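Local structure of phosphate-binding protein (Xanthomonas axonopodis pv. citri, 5UB3) at residues P243-K246 against R247-D250. The protein probably serves as the periplasmic binding protein of a bipartite receptor-diguanylate cyclase pair, and can bind chloride. Numbering follows the deposited sequence.
Sequences PALK and RFFD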
loop_
_atom_site.group_PDB
_atom_site.type_symbol
_atom_site.label_atom_id
_atom_site.label_comp_id
_atom_site.label_asym_id
_atom_site.label_seq_id
_atom_site.Cartn_x
_atom_site.Cartn_y
_atom_site.Cartn_z
ATOM N N PRO A 243 -17.782 1.567 -14.113
ATOM C CA PRO A 243 -17.431 0.195 -13.748
ATOM C C PRO A 243 -15.929 -0.039 -13.626
ATOM O O PRO A 243 -15.463 -0.700 -12.693
ATOM C CB PRO A 243 -18.012 -0.615 -14.908
ATOM C CG PRO A 243 -19.234 0.190 -15.249
ATOM C CD PRO A 243 -18.770 1.596 -15.205
ATOM N N ALA A 244 -15.174 0.501 -14.569
ATOM C CA ALA A 244 -13.702 0.329 -14.567
ATOM C C ALA A 244 -13.078 0.892 -13.285
ATOM O O ALA A 244 -12.187 0.289 -12.712
ATOM C CB ALA A 244 -13.086 1.007 -15.793
ATOM N N LEU A 245 -13.580 2.027 -12.812
ATOM C CA LEU A 245 -12.985 2.616 -11.628
ATOM C C LEU A 245 -13.367 1.847 -10.373
ATOM O O LEU A 245 -12.563 1.750 -9.429
ATOM C CB LEU A 245 -13.334 4.073 -11.519
ATOM C CG LEU A 245 -12.548 4.899 -12.515
ATOM C CD1 LEU A 245 -13.167 6.303 -12.604
ATOM C CD2 LEU A 245 -11.072 4.939 -12.126
ATOM N N LYS A 246 -14.557 1.252 -10.382
ATOM C CA LYS A 246 -15.026 0.441 -9.240
ATOM C C LYS A 246 -14.086 -0.745 -9.065
ATOM O O LYS A 246 -13.587 -1.038 -7.954
ATOM C CB LYS A 246 -16.506 0.035 -9.460
ATOM C CG LYS A 246 -17.105 -1.020 -8.513
ATOM C CD LYS A 246 -16.854 -0.746 -7.027
ATOM C CE LYS A 246 -17.726 0.388 -6.471
ATOM N NZ LYS A 246 -19.130 -0.006 -6.193
ATOM N N ARG A 247 -13.772 -1.358 -10.201
ATOM C CA ARG A 247 -12.873 -2.511 -10.255
ATOM C C ARG A 247 -11.418 -2.136 -9.858
ATOM O O ARG A 247 -10.648 -2.952 -9.323
ATOM C CB ARG A 247 -12.872 -3.038 -11.700
ATOM C CG ARG A 247 -14.220 -3.570 -12.245
ATOM C CD ARG A 247 -14.593 -5.006 -11.908
ATOM N NE ARG A 247 -13.521 -5.802 -11.323
ATOM C CZ ARG A 247 -13.673 -7.033 -10.821
ATOM N NH1 ARG A 247 -12.623 -7.657 -10.290
ATOM N NH2 ARG A 247 -14.849 -7.654 -10.869
ATOM N N PHE A 248 -11.059 -0.880 -10.158
ATOM C CA PHE A 248 -9.748 -0.340 -9.896
ATOM C C PHE A 248 -9.648 0.092 -8.421
ATOM O O PHE A 248 -9.460 1.256 -8.134
ATOM C CB PHE A 248 -9.499 0.818 -10.874
ATOM C CG PHE A 248 -8.065 1.223 -11.044
ATOM C CD1 PHE A 248 -7.176 0.399 -11.668
ATOM C CD2 PHE A 248 -7.630 2.472 -10.667
ATOM C CE1 PHE A 248 -5.874 0.810 -11.903
ATOM C CE2 PHE A 248 -6.332 2.900 -10.899
ATOM C CZ PHE A 248 -5.444 2.047 -11.476
ATOM N N PHE A 249 -9.724 -0.871 -7.511
ATOM C CA PHE A 249 -9.571 -0.655 -6.049
ATOM C C PHE A 249 -10.553 0.367 -5.535
ATOM O O PHE A 249 -10.261 1.131 -4.594
ATOM C CB PHE A 249 -8.151 -0.218 -5.784
ATOM C CG PHE A 249 -7.168 -0.997 -6.590
ATOM C CD1 PHE A 249 -7.066 -2.366 -6.397
ATOM C CD2 PHE A 249 -6.443 -0.405 -7.621
ATOM C CE1 PHE A 249 -6.217 -3.130 -7.182
ATOM C CE2 PHE A 249 -5.567 -1.150 -8.388
ATOM C CZ PHE A 249 -5.443 -2.519 -8.164
ATOM N N ASP A 250 -11.708 0.376 -6.187
ATOM C CA ASP A 250 -12.802 1.304 -5.881
ATOM C C ASP A 250 -12.317 2.710 -5.911
ATOM O O ASP A 250 -12.471 3.468 -4.968
ATOM C CB ASP A 250 -13.452 0.937 -4.562
ATOM C CG ASP A 250 -14.765 1.685 -4.324
ATOM O OD1 ASP A 250 -15.455 2.099 -5.247
ATOM O OD2 ASP A 250 -15.075 1.902 -3.180
#
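Arg247 N donates to Pro243 O at 3.1 Å, a nearly straight bond (163° at the hydrogen) that closes the last regular turn of helix 242-247. Proline suits the first turn, where a backbone N-H would find no carbonyl of the same helix, so its missing proton costs nothing. One residue on, the bonding frays: Phe248 N lies 3.0 Å from Ala244 O and 3.1 Å from Leu245 O, both bonds weak, as the single N-H is shared between two carbonyls. Asp250 N then reaches Lys246 O at 2.9 Å, approaching from above the carbonyl plane. The chain thus leaves the helix and leads into strand 251-255 of the periplasmic binding protein fold, with Phe248 at the centre of an inverse gamma turn. Lys246 and Asp250 run side by side: CG anti to the backbone N in the lysine (chi1 169°), then bends at every later torsion, lay Lys246 CE 3.1 Å from Asp250 OD1. Lys246 NZ stops 4.3 Å from Asp250 OD1, so the opposite charges probably attract only mildly; the long lysine chain can lie along the carboxylate at the exposed surface. On the buried side Leu245 CD2 meets Phe248 CD2 obliquely at 4.5 Å, while Phe249 CE2 lies over one face of the Phe248 ring, offset toward its rim. Large and apolar, Leu245 and Phe248 suit the interior: Phe248 packs on Leu21 and Trp62, Leu245 on Phe254.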